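Local coordinates for cutm, flavoprotein of carbon monoxide dehydrogenase (Hydrogenophaga pseudoflava, PDB 1FFV) that probably carries electrons through its bound FAD, as the flavoprotein subunit of carbon monoxide dehydrogenase, at residues 15-20 / 50-55; 29-32 / 36-39; 114-119 / 150-155. All coordinates share one frame; numbering follows the deposited sequence.

Interaction 1 (15-20 / 50-55); sequences GEAVAL and HLIDIN. With FAD (flavin-adenine dinucleotide), chain J.
I52 and L20 meet with aliphatic groups, and so do A17 and I54. The flat group at the margin of this patch is the FAD adenine. I54 CD1 sits over one of its faces, at the amino end, 3.7 Å from FAD N6A. L30 CD1 lies over the same face and A117 CB over the opposite one. Further along 50-55 is another flat group, the D53 carboxylate. Its OD1 takes the backbone N-H of N55 at 2.8 Å, an Asx turn. This hydrogen comes from above the carboxylate plane, 35° out of it. OD2 of D53 bonds to Y8 OH and to a polar side chain of another protein chain.

Across the contact, I52 turns its CB toward helix 14-24. Its chain is extended past CG1 (chi2 164°), which carries CD1 to L20 CB at 3.7 Å. The CG2 branch of I52 meets L20 CD1 at 4.1 Å. L20 and I52 cross obliquely. I54 touches the helix with one branch and the adenine with the other. Its chi1 of 55° places CG1 between the backbone N and the carbonyl carbon, and CD1 goes to the adenine. Its CG2 instead meets A17 CB at 4.2 Å.

This is helix-on-sheet packing in the FAD-binding domain, and at I54 it reaches the adenine. Helix 14-24 packs on a parallel three-stranded sheet. Strand 50-53 is the middle strand, between 7-9 and 28-31. L21 of the same helix also touches I52, and L20 also touches H9 on strand 7-9.

Interaction 2 (29-32 / 36-39); sequences KLLA and SLLP. With FAD (flavin-adenine dinucleotide), chain J.
L37 reaches back from the start of helix 37-42 to L30 and L31 on strand 28-31. These are the first two elements of a beta-alpha-beta unit that ends with strand 50-53. The turn between them is the FAD diphosphate-binding loop.

The packing part is small. With CG swung opposite the main-chain N (chi1 178°), the CD2 branch of L37 faces strand 28-31. This methyl packs against the L30 carbonyl, with L37 CD2 3.6 Å from L30 O. The apolar contact is L37 CD2 to L31 CG, at 4.3 Å. L51 of strand 50-53 also touches L37.

Backbone N-H groups hold the adenosine-side phosphate of the diphosphate. A32 N gives a hydrogen bond to FAD O1A at 3.0 Å (159°). S36 N and L37 N both bond to FAD O2A, each at 3.0 Å. The bond from L37 is the straighter, at 168°. One phosphate is therefore gripped by three N-H groups. Two of them lie at the N-terminal end of a helix, where the helix dipole would probably favour a negative charge.

The adenosine ribose is held by a side chain and a carbonyl. A bend in the K29 chain brings NZ back to the ribose hydroxyls. K29 NZ bonds to FAD O3B at 2.7 Å, with a weak second bond to FAD O2B. The carbonyl of L30 completes the grip on that second hydroxyl: FAD O2B donates to L30 O over 2.7 Å.

Interaction 3 (114-119 / 150-155); sequences GDIAHG and DGFFLG. Unlike the reference sequence in segment 114-119: G119 (reference Asn). With FAD (flavin-adenine dinucleotide), chain J.
I116 points its CG2 methyl at two phenyl rings, F152 and F153. The methyl meets F153 at the ring edge, near its plane, with I116 CG2 to F153 CZ at 3.7 Å. It approaches the ring of F152 at a slant, and I116 CG2 lies 3.8 Å from F152 CE2. The side chains of I116 and F152 cross at about a right angle. I116 O also lies at the edge of F153, in the ring plane.

The two ring planes are nearly perpendicular. F152 presents an edge to a face of F153: its CD2 stands 3.6 Å above the F153 plane, offset toward the rim. Their first torsions differ. CG of F152 is anti to the backbone N (chi1 -173°), while CG of F153 stands beside it (chi1 -50°). Adjacent residues thus bring both rings to one isoleucine. F136 adds an edge-to-face contact to F152.

F153 lies on strand 153-155 and also packs on helix 125-131. I116 also touches M167 and I170 of strand 166-173. G119 turns the chain out of the helix with positive phi (66°).

The other side of helix 112-117 meets FAD. A117 CB lies 3.3 Å from FAD O4B. D115 OD1 is held by H125 N. D115 OD2 accepts a hydrogen bond from FAD O2' at 3.1 Å. It thus lies between the ribityl O2' and the N1/O2 edge of the flavin. A bond from FAD N1 would be weak and needs a proton there. D115 OD2 and FAD O2 are 2.7 Å apart, so a proton between them is probable. A charged carboxylate would probably disfavour negative charge on the N1-C2-O2 part of the flavin.

The three contacts lie in one FAD-binding region and all touch the same cofactor. Interactions 1 and 2 are neighbours, with centres 12 Å apart. They share the parallel sheet: strands 50-53 and 28-31 are paired, with I52 bonded to K29 and L31 through the backbone. Interaction 2 is nested in the loop that interaction 1 closes. Interaction 3 follows later in the chain, on helix 112-117 and strand 153-155. Its centre is 15 Å from interaction 2 and 20 Å from interaction 1. S36 packs on H118 where interactions 2 and 3 meet. Together they line part of the FAD site, from the adenine, past the adenosine-side phosphate, to the N1/O2 edge of the flavin.

Interaction 1 (15-20 / 50-55)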
loop_
_atom_site.group_PDB
_atom_site.type_symbol
_atom_site.label_atom_id
_atom_site.label_comp_id
_atom_site.label_asym_id
_atom_site.label_seq_id
_atom_site.Cartn_x
_atom_site.Cartn_y
_atom_site.Cartn_z
ATOM N N GLY C 15 -22.927 -26.491 41.962
ATOM C CA GLY C 15 -22.050 -27.140 42.921
ATOM C C GLY C 15 -20.588 -26.922 42.603
ATOM O O GLY C 15 -19.792 -26.634 43.497
ATOM N N GLU C 16 -20.235 -27.063 41.326
ATOM C CA GLU C 16 -18.863 -26.858 40.878
ATOM C C GLU C 16 -18.469 -25.407 41.083
ATOM O O GLU C 16 -17.365 -25.115 41.546
ATOM C CB GLU C 16 -18.723 -27.225 39.409
ATOM C CG GLU C 16 -18.846 -28.706 39.123
ATOM C CD GLU C 16 -18.850 -28.999 37.640
ATOM O OE1 GLU C 16 -17.938 -28.499 36.931
ATOM O OE2 GLU C 16 -19.776 -29.710 37.183
ATOM N N ALA C 17 -19.387 -24.501 40.748
ATOM C CA ALA C 17 -19.152 -23.069 40.907
ATOM C C ALA C 17 -18.838 -22.746 42.369
ATOM O O ALA C 17 -17.870 -22.036 42.667
ATOM C CB ALA C 17 -20.365 -22.284 40.438
ATOM N N VAL C 18 -19.637 -23.314 43.272
ATOM C CA VAL C 18 -19.467 -23.121 44.709
ATOM C C VAL C 18 -18.122 -23.683 45.179
ATOM O O VAL C 18 -17.436 -23.064 45.993
ATOM C CB VAL C 18 -20.624 -23.784 45.496
ATOM C CG1 VAL C 18 -20.332 -23.787 46.995
ATOM C CG2 VAL C 18 -21.931 -23.051 45.213
ATOM N N ALA C 19 -17.748 -24.846 44.657
ATOM C CA ALA C 19 -16.481 -25.475 45.015
ATOM C C ALA C 19 -15.319 -24.553 44.642
ATOM O O ALA C 19 -14.429 -24.309 45.459
ATOM C CB ALA C 19 -16.337 -26.825 44.305
ATOM N N LEU C 20 -15.342 -24.037 43.409
ATOM C CA LEU C 20 -14.304 -23.128 42.915
ATOM C C LEU C 20 -14.204 -21.870 43.772
ATOM O O LEU C 20 -13.100 -21.393 44.053
ATOM C CB LEU C 20 -14.569 -22.747 41.458
ATOM C CG LEU C 20 -14.328 -23.821 40.400
ATOM C CD1 LEU C 20 -14.894 -23.358 39.080
ATOM C CD2 LEU C 20 -12.833 -24.112 40.266
ATOM N N HIS C 50 -9.208 -14.563 39.372
ATOM C CA HIS C 50 -9.985 -15.666 38.818
ATOM C C HIS C 50 -11.425 -15.258 38.522
ATOM O O HIS C 50 -12.081 -14.618 39.346
ATOM C CB HIS C 50 -10.019 -16.846 39.800
ATOM C CG HIS C 50 -8.696 -17.514 39.999
ATOM N ND1 HIS C 50 -8.307 -18.621 39.275
ATOM C CD2 HIS C 50 -7.675 -17.238 40.846
ATOM C CE1 HIS C 50 -7.102 -18.998 39.668
ATOM N NE2 HIS C 50 -6.697 -18.176 40.620
ATOM N N LEU C 51 -11.906 -15.621 37.338
ATOM C CA LEU C 51 -13.285 -15.336 36.965
ATOM C C LEU C 51 -13.997 -16.660 36.758
ATOM O O LEU C 51 -13.550 -17.507 35.980
ATOM C CB LEU C 51 -13.374 -14.491 35.691
ATOM C CG LEU C 51 -13.054 -13.002 35.824
ATOM C CD1 LEU C 51 -13.416 -12.285 34.530
ATOM C CD2 LEU C 51 -13.830 -12.414 36.994
ATOM N N ILE C 52 -15.068 -16.863 37.514
ATOM C CA ILE C 52 -15.843 -18.085 37.404
ATOM C C ILE C 52 -17.093 -17.778 36.606
ATOM O O ILE C 52 -18.039 -17.172 37.112
ATOM C CB ILE C 52 -16.231 -18.639 38.785
ATOM C CG1 ILE C 52 -14.972 -18.919 39.598
ATOM C CG2 ILE C 52 -17.068 -19.912 38.631
ATOM C CD1 ILE C 52 -15.251 -19.091 41.059
ATOM N N ASP C 53 -17.068 -18.184 35.346
ATOM C CA ASP C 53 -18.180 -17.968 34.433
ATOM C C ASP C 53 -19.328 -18.928 34.747
ATOM O O ASP C 53 -19.170 -20.153 34.696
ATOM C CB ASP C 53 -17.695 -18.163 32.990
ATOM C CG ASP C 53 -18.693 -17.681 31.950
ATOM O OD1 ASP C 53 -19.885 -17.472 32.267
ATOM O OD2 ASP C 53 -18.271 -17.511 30.793
ATOM N N ILE C 54 -20.485 -18.364 35.074
ATOM C CA ILE C 54 -21.656 -19.173 35.375
ATOM C C ILE C 54 -22.698 -19.169 34.243
ATOM O O ILE C 54 -23.852 -19.523 34.471
ATOM C CB ILE C 54 -22.301 -18.756 36.721
ATOM C CG1 ILE C 54 -22.632 -17.259 36.717
ATOM C CG2 ILE C 54 -21.363 -19.096 37.876
ATOM C CD1 ILE C 54 -23.330 -16.771 37.971
ATOM N N ASN C 55 -22.276 -18.819 33.024
ATOM C CA ASN C 55 -23.165 -18.785 31.848
ATOM C C ASN C 55 -23.448 -20.144 31.216
ATOM O O ASN C 55 -24.288 -20.241 30.319
ATOM C CB ASN C 55 -22.606 -17.883 30.736
ATOM C CG ASN C 55 -22.855 -16.414 30.981
ATOM O OD1 ASN C 55 -21.981 -15.723 31.510
ATOM N ND2 ASN C 55 -24.026 -15.923 30.586
HETATM P PA FAD J . -21.941 -9.066 36.234
HETATM O O1A FAD J . -21.224 -10.352 36.264
HETATM O O2A FAD J . -21.445 -8.044 35.493
HETATM O O5B FAD J . -21.937 -8.660 37.671
HETATM C C5B FAD J . -22.458 -9.522 38.662
HETATM C C4B FAD J . -21.921 -9.060 40.010
HETATM O O4B FAD J . -22.707 -9.836 40.965
HETATM C C3B FAD J . -20.525 -9.500 40.363
HETATM O O3B FAD J . -20.001 -8.979 41.531
HETATM C C2B FAD J . -20.729 -10.999 40.310
HETATM O O2B FAD J . -19.643 -11.662 40.861
HETATM C C1B FAD J . -21.991 -11.148 41.102
HETATM N N9A FAD J . -22.971 -12.092 40.595
HETATM C C8A FAD J . -23.510 -12.145 39.334
HETATM N N7A FAD J . -24.391 -13.132 39.192
HETATM C C5A FAD J . -24.419 -13.750 40.415
HETATM C C6A FAD J . -25.188 -14.884 40.908
HETATM N N6A FAD J . -26.042 -15.565 40.192
HETATM N N1A FAD J . -24.939 -15.208 42.209
HETATM C C2A FAD J . -24.066 -14.530 42.987
HETATM N N3A FAD J . -23.327 -13.483 42.625
HETATM C C4A FAD J . -23.542 -13.121 41.327
HETATM N N1 FAD J . -28.538 -1.596 35.254
HETATM C C2 FAD J . -29.679 -1.083 35.688
HETATM O O2 FAD J . -30.280 -1.582 36.580
HETATM N N3 FAD J . -30.254 0.084 35.128
HETATM C C4 FAD J . -29.653 0.750 34.096
HETATM O O4 FAD J . -30.179 1.745 33.639
HETATM C C4X FAD J . -28.396 0.204 33.609
HETATM N N5 FAD J . -27.763 0.814 32.603
HETATM C C5X FAD J . -26.593 0.266 32.182
HETATM C C6 FAD J . -25.941 0.915 31.132
HETATM C C7 FAD J . -24.766 0.452 30.633
HETATM C C7M FAD J . -24.084 1.178 29.500
HETATM C C8 FAD J . -24.165 -0.735 31.183
HETATM C C8M FAD J . -22.857 -1.270 30.649
HETATM C C9 FAD J . -24.807 -1.404 32.235
HETATM C C9A FAD J . -26.008 -0.911 32.729
HETATM N N10 FAD J . -26.711 -1.538 33.799
HETATM C C10 FAD J . -27.869 -1.009 34.235
HETATM C "C1'" FAD J . -26.154 -2.798 34.395
HETATM C "C2'" FAD J . -26.639 -4.273 34.012
HETATM O "O2'" FAD J . -27.935 -3.768 34.189
HETATM C "C3'" FAD J . -25.630 -4.682 35.068
HETATM O "O3'" FAD J . -25.438 -5.325 33.787
HETATM C "C4'" FAD J . -25.545 -6.114 35.548
HETATM O "O4'" FAD J . -25.657 -5.142 36.638
HETATM C "C5'" FAD J . -24.519 -6.696 36.527
HETATM O "O5'" FAD J . -25.389 -7.909 35.922
HETATM P P FAD J . -24.592 -8.928 35.105
HETATM O O1P FAD J . -25.624 -10.034 34.785
HETATM O O2P FAD J . -23.997 -8.399 33.972
HETATM O O3P FAD J . -23.479 -9.398 35.948
#

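Interaction 2 (29-32 / 36-39)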
loop_
_atom_site.group_PDB
_atom_site.type_symbol
_atom_site.label_atom_id
_atom_site.label_comp_id
_atom_site.label_asym_id
_atom_site.label_seq_id
_atom_site.Cartn_x
_atom_site.Cartn_y
_atom_site.Cartn_z
ATOM N N LYS C 29 -14.098 -14.268 41.339
ATOM C CA LYS C 29 -15.340 -13.516 41.191
ATOM C C LYS C 29 -16.239 -14.183 40.157
ATOM O O LYS C 29 -15.774 -14.604 39.098
ATOM C CB LYS C 29 -15.034 -12.072 40.768
ATOM C CG LYS C 29 -15.245 -11.038 41.861
ATOM C CD LYS C 29 -16.713 -10.976 42.206
ATOM C CE LYS C 29 -17.020 -9.928 43.236
ATOM N NZ LYS C 29 -18.476 -9.964 43.501
ATOM N N LEU C 30 -17.522 -14.307 40.481
ATOM C CA LEU C 30 -18.482 -14.922 39.566
ATOM C C LEU C 30 -18.727 -14.002 38.375
ATOM O O LEU C 30 -18.923 -12.793 38.544
ATOM C CB LEU C 30 -19.803 -15.188 40.288
ATOM C CG LEU C 30 -19.782 -16.196 41.438
ATOM C CD1 LEU C 30 -21.117 -16.202 42.162
ATOM C CD2 LEU C 30 -19.461 -17.576 40.892
ATOM N N LEU C 31 -18.682 -14.565 37.173
ATOM C CA LEU C 31 -18.912 -13.797 35.958
ATOM C C LEU C 31 -20.291 -14.169 35.421
ATOM O O LEU C 31 -20.525 -15.325 35.045
ATOM C CB LEU C 31 -17.869 -14.157 34.894
ATOM C CG LEU C 31 -17.453 -13.165 33.797
ATOM C CD1 LEU C 31 -16.887 -13.945 32.613
ATOM C CD2 LEU C 31 -18.608 -12.295 33.340
ATOM N N ALA C 32 -21.214 -13.209 35.417
ATOM C CA ALA C 32 -22.551 -13.460 34.884
ATOM C C ALA C 32 -22.613 -12.763 33.521
ATOM O O ALA C 32 -21.810 -13.073 32.638
ATOM C CB ALA C 32 -23.614 -12.932 35.835
ATOM N N SER C 36 -21.248 -5.299 34.275
ATOM C CA SER C 36 -20.925 -4.445 35.413
ATOM C C SER C 36 -19.500 -4.817 35.806
ATOM O O SER C 36 -18.652 -3.944 35.990
ATOM C CB SER C 36 -21.873 -4.668 36.587
ATOM O OG SER C 36 -22.981 -3.789 36.514
ATOM N N LEU C 37 -19.228 -6.125 35.824
ATOM C CA LEU C 37 -17.915 -6.655 36.190
ATOM C C LEU C 37 -16.824 -6.382 35.166
ATOM O O LEU C 37 -15.735 -5.927 35.531
ATOM C CB LEU C 37 -17.989 -8.155 36.473
ATOM C CG LEU C 37 -16.630 -8.792 36.819
ATOM C CD1 LEU C 37 -16.049 -8.174 38.095
ATOM C CD2 LEU C 37 -16.790 -10.305 36.980
ATOM N N LEU C 38 -17.087 -6.677 33.895
ATOM C CA LEU C 38 -16.075 -6.416 32.871
ATOM C C LEU C 38 -15.742 -4.923 32.808
ATOM O O LEU C 38 -14.565 -4.555 32.736
ATOM C CB LEU C 38 -16.478 -6.994 31.517
ATOM C CG LEU C 38 -16.546 -8.525 31.534
ATOM C CD1 LEU C 38 -16.942 -9.042 30.160
ATOM C CD2 LEU C 38 -15.196 -9.117 31.964
ATOM N N PRO C 39 -16.769 -4.044 32.848
ATOM C CA PRO C 39 -16.512 -2.601 32.811
ATOM C C PRO C 39 -15.584 -2.156 33.954
ATOM O O PRO C 39 -14.656 -1.378 33.722
ATOM C CB PRO C 39 -17.910 -2.009 32.962
ATOM C CG PRO C 39 -18.740 -2.965 32.178
ATOM C CD PRO C 39 -18.209 -4.309 32.647
HETATM P PA FAD J . -21.941 -9.066 36.234
HETATM O O1A FAD J . -21.224 -10.352 36.264
HETATM O O2A FAD J . -21.445 -8.044 35.493
HETATM O O5B FAD J . -21.937 -8.660 37.671
HETATM C C5B FAD J . -22.458 -9.522 38.662
HETATM C C4B FAD J . -21.921 -9.060 40.010
HETATM O O4B FAD J . -22.707 -9.836 40.965
HETATM C C3B FAD J . -20.525 -9.500 40.363
HETATM O O3B FAD J . -20.001 -8.979 41.531
HETATM C C2B FAD J . -20.729 -10.999 40.310
HETATM O O2B FAD J . -19.643 -11.662 40.861
HETATM C C1B FAD J . -21.991 -11.148 41.102
HETATM N N9A FAD J . -22.971 -12.092 40.595
HETATM C C8A FAD J . -23.510 -12.145 39.334
HETATM N N7A FAD J . -24.391 -13.132 39.192
HETATM C C5A FAD J . -24.419 -13.750 40.415
HETATM C C6A FAD J . -25.188 -14.884 40.908
HETATM N N6A FAD J . -26.042 -15.565 40.192
HETATM N N1A FAD J . -24.939 -15.208 42.209
HETATM C C2A FAD J . -24.066 -14.530 42.987
HETATM N N3A FAD J . -23.327 -13.483 42.625
HETATM C C4A FAD J . -23.542 -13.121 41.327
HETATM N N1 FAD J . -28.538 -1.596 35.254
HETATM C C2 FAD J . -29.679 -1.083 35.688
HETATM O O2 FAD J . -30.280 -1.582 36.580
HETATM N N3 FAD J . -30.254 0.084 35.128
HETATM C C4 FAD J . -29.653 0.750 34.096
HETATM O O4 FAD J . -30.179 1.745 33.639
HETATM C C4X FAD J . -28.396 0.204 33.609
HETATM N N5 FAD J . -27.763 0.814 32.603
HETATM C C5X FAD J . -26.593 0.266 32.182
HETATM C C6 FAD J . -25.941 0.915 31.132
HETATM C C7 FAD J . -24.766 0.452 30.633
HETATM C C7M FAD J . -24.084 1.178 29.500
HETATM C C8 FAD J . -24.165 -0.735 31.183
HETATM C C8M FAD J . -22.857 -1.270 30.649
HETATM C C9 FAD J . -24.807 -1.404 32.235
HETATM C C9A FAD J . -26.008 -0.911 32.729
HETATM N N10 FAD J . -26.711 -1.538 33.799
HETATM C C10 FAD J . -27.869 -1.009 34.235
HETATM C "C1'" FAD J . -26.154 -2.798 34.395
HETATM C "C2'" FAD J . -26.639 -4.273 34.012
HETATM O "O2'" FAD J . -27.935 -3.768 34.189
HETATM C "C3'" FAD J . -25.630 -4.682 35.068
HETATM O "O3'" FAD J . -25.438 -5.325 33.787
HETATM C "C4'" FAD J . -25.545 -6.114 35.548
HETATM O "O4'" FAD J . -25.657 -5.142 36.638
HETATM C "C5'" FAD J . -24.519 -6.696 36.527
HETATM O "O5'" FAD J . -25.389 -7.909 35.922
HETATM P P FAD J . -24.592 -8.928 35.105
HETATM O O1P FAD J . -25.624 -10.034 34.785
HETATM O O2P FAD J . -23.997 -8.399 33.972
HETATM O O3P FAD J . -23.479 -9.398 35.948
#

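Interaction 3 (114-119 / 150-155)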
loop_
_atom_site.group_PDB
_atom_site.type_symbol
_atom_site.label_atom_id
_atom_site.label_comp_id
_atom_site.label_asym_id
_atom_site.label_seq_id
_atom_site.Cartn_x
_atom_site.Cartn_y
_atom_site.Cartn_z
ATOM N N GLY C 114 -27.536 -10.734 38.300
ATOM C CA GLY C 114 -26.344 -9.906 38.388
ATOM C C GLY C 114 -26.684 -8.476 38.779
ATOM O O GLY C 114 -25.947 -7.815 39.520
ATOM N N ASP C 115 -27.823 -8.003 38.286
ATOM C CA ASP C 115 -28.283 -6.650 38.575
ATOM C C ASP C 115 -28.555 -6.535 40.069
ATOM O O ASP C 115 -28.304 -5.495 40.674
ATOM C CB ASP C 115 -29.563 -6.340 37.777
ATOM C CG ASP C 115 -29.895 -4.856 37.750
ATOM O OD1 ASP C 115 -30.493 -4.355 38.731
ATOM O OD2 ASP C 115 -29.560 -4.192 36.741
ATOM N N ILE C 116 -29.073 -7.607 40.660
ATOM C CA ILE C 116 -29.364 -7.614 42.088
ATOM C C ILE C 116 -28.090 -7.856 42.902
ATOM O O ILE C 116 -27.776 -7.097 43.810
ATOM C CB ILE C 116 -30.468 -8.660 42.433
ATOM C CG1 ILE C 116 -31.792 -8.246 41.773
ATOM C CG2 ILE C 116 -30.661 -8.758 43.941
ATOM C CD1 ILE C 116 -32.904 -9.264 41.881
ATOM N N ALA C 117 -27.323 -8.869 42.531
ATOM C CA ALA C 117 -26.089 -9.195 43.245
ATOM C C ALA C 117 -25.052 -8.062 43.300
ATOM O O ALA C 117 -24.309 -7.939 44.280
ATOM C CB ALA C 117 -25.467 -10.452 42.652
ATOM N N HIS C 118 -25.010 -7.244 42.251
ATOM C CA HIS C 118 -24.071 -6.127 42.158
ATOM C C HIS C 118 -24.273 -5.134 43.325
ATOM O O HIS C 118 -23.317 -4.525 43.807
ATOM C CB HIS C 118 -24.223 -5.450 40.788
ATOM C CG HIS C 118 -23.171 -4.426 40.485
ATOM N ND1 HIS C 118 -21.828 -4.647 40.701
ATOM C CD2 HIS C 118 -23.270 -3.174 39.978
ATOM C CE1 HIS C 118 -21.144 -3.573 40.341
ATOM N NE2 HIS C 118 -21.996 -2.665 39.899
ATOM N N GLY C 119 -25.514 -5.000 43.790
ATOM C CA GLY C 119 -25.808 -4.129 44.923
ATOM C C GLY C 119 -25.597 -2.642 44.724
ATOM O O GLY C 119 -25.399 -1.898 45.681
ATOM N N ASP C 150 -36.342 -7.469 50.617
ATOM C CA ASP C 150 -36.439 -6.449 51.658
ATOM C C ASP C 150 -35.570 -6.871 52.842
ATOM O O ASP C 150 -36.039 -7.499 53.781
ATOM C CB ASP C 150 -37.900 -6.283 52.093
ATOM C CG ASP C 150 -38.066 -5.289 53.224
ATOM O OD1 ASP C 150 -37.375 -4.252 53.213
ATOM O OD2 ASP C 150 -38.893 -5.536 54.129
ATOM N N GLY C 151 -34.287 -6.558 52.759
ATOM C CA GLY C 151 -33.360 -6.927 53.814
ATOM C C GLY C 151 -32.063 -7.461 53.234
ATOM O O GLY C 151 -31.081 -7.650 53.958
ATOM N N PHE C 152 -32.058 -7.656 51.915
ATOM C CA PHE C 152 -30.908 -8.175 51.178
ATOM C C PHE C 152 -29.813 -7.137 50.911
ATOM O O PHE C 152 -28.634 -7.480 50.801
ATOM C CB PHE C 152 -31.388 -8.736 49.838
ATOM C CG PHE C 152 -30.323 -9.447 49.051
ATOM C CD1 PHE C 152 -29.871 -10.709 49.441
ATOM C CD2 PHE C 152 -29.793 -8.874 47.897
ATOM C CE1 PHE C 152 -28.906 -11.389 48.686
ATOM C CE2 PHE C 152 -28.831 -9.546 47.138
ATOM C CZ PHE C 152 -28.389 -10.801 47.531
ATOM N N PHE C 153 -30.212 -5.873 50.805
ATOM C CA PHE C 153 -29.291 -4.790 50.497
ATOM C C PHE C 153 -28.757 -4.102 51.747
ATOM O O PHE C 153 -29.499 -3.438 52.474
ATOM C CB PHE C 153 -29.988 -3.833 49.529
ATOM C CG PHE C 153 -30.606 -4.541 48.343
ATOM C CD1 PHE C 153 -29.802 -5.041 47.316
ATOM C CD2 PHE C 153 -31.984 -4.775 48.288
ATOM C CE1 PHE C 153 -30.359 -5.767 46.252
ATOM C CE2 PHE C 153 -32.557 -5.500 47.230
ATOM C CZ PHE C 153 -31.743 -5.998 46.212
ATOM N N LEU C 154 -27.460 -4.293 51.990
ATOM C CA LEU C 154 -26.777 -3.761 53.173
ATOM C C LEU C 154 -26.041 -2.445 52.980
ATOM O O LEU C 154 -25.983 -1.613 53.892
ATOM C CB LEU C 154 -25.789 -4.798 53.707
ATOM C CG LEU C 154 -26.337 -6.190 54.037
ATOM C CD1 LEU C 154 -25.246 -6.952 54.773
ATOM C CD2 LEU C 154 -27.610 -6.114 54.896
ATOM N N GLY C 155 -25.439 -2.286 51.808
ATOM C CA GLY C 155 -24.708 -1.071 51.505
ATOM C C GLY C 155 -24.403 -1.013 50.028
ATOM O O GLY C 155 -24.841 -1.878 49.266
HETATM P PA FAD J . -21.941 -9.066 36.234
HETATM O O1A FAD J . -21.224 -10.352 36.264
HETATM O O2A FAD J . -21.445 -8.044 35.493
HETATM O O5B FAD J . -21.937 -8.660 37.671
HETATM C C5B FAD J . -22.458 -9.522 38.662
HETATM C C4B FAD J . -21.921 -9.060 40.010
HETATM O O4B FAD J . -22.707 -9.836 40.965
HETATM C C3B FAD J . -20.525 -9.500 40.363
HETATM O O3B FAD J . -20.001 -8.979 41.531
HETATM C C2B FAD J . -20.729 -10.999 40.310
HETATM O O2B FAD J . -19.643 -11.662 40.861
HETATM C C1B FAD J . -21.991 -11.148 41.102
HETATM N N9A FAD J . -22.971 -12.092 40.595
HETATM C C8A FAD J . -23.510 -12.145 39.334
HETATM N N7A FAD J . -24.391 -13.132 39.192
HETATM C C5A FAD J . -24.419 -13.750 40.415
HETATM C C6A FAD J . -25.188 -14.884 40.908
HETATM N N6A FAD J . -26.042 -15.565 40.192
HETATM N N1A FAD J . -24.939 -15.208 42.209
HETATM C C2A FAD J . -24.066 -14.530 42.987
HETATM N N3A FAD J . -23.327 -13.483 42.625
HETATM C C4A FAD J . -23.542 -13.121 41.327
HETATM N N1 FAD J . -28.538 -1.596 35.254
HETATM C C2 FAD J . -29.679 -1.083 35.688
HETATM O O2 FAD J . -30.280 -1.582 36.580
HETATM N N3 FAD J . -30.254 0.084 35.128
HETATM C C4 FAD J . -29.653 0.750 34.096
HETATM O O4 FAD J . -30.179 1.745 33.639
HETATM C C4X FAD J . -28.396 0.204 33.609
HETATM N N5 FAD J . -27.763 0.814 32.603
HETATM C C5X FAD J . -26.593 0.266 32.182
HETATM C C6 FAD J . -25.941 0.915 31.132
HETATM C C7 FAD J . -24.766 0.452 30.633
HETATM C C7M FAD J . -24.084 1.178 29.500
HETATM C C8 FAD J . -24.165 -0.735 31.183
HETATM C C8M FAD J . -22.857 -1.270 30.649
HETATM C C9 FAD J . -24.807 -1.404 32.235
HETATM C C9A FAD J . -26.008 -0.911 32.729
HETATM N N10 FAD J . -26.711 -1.538 33.799
HETATM C C10 FAD J . -27.869 -1.009 34.235
HETATM C "C1'" FAD J . -26.154 -2.798 34.395
HETATM C "C2'" FAD J . -26.639 -4.273 34.012
HETATM O "O2'" FAD J . -27.935 -3.768 34.189
HETATM C "C3'" FAD J . -25.630 -4.682 35.068
HETATM O "O3'" FAD J . -25.438 -5.325 33.787
HETATM C "C4'" FAD J . -25.545 -6.114 35.548
HETATM O "O4'" FAD J . -25.657 -5.142 36.638
HETATM C "C5'" FAD J . -24.519 -6.696 36.527
HETATM O "O5'" FAD J . -25.389 -7.909 35.922
HETATM P P FAD J . -24.592 -8.928 35.105
HETATM O O1P FAD J . -25.624 -10.034 34.785
HETATM O O2P FAD J . -23.997 -8.399 33.972
HETATM O O3P FAD J . -23.479 -9.398 35.948
#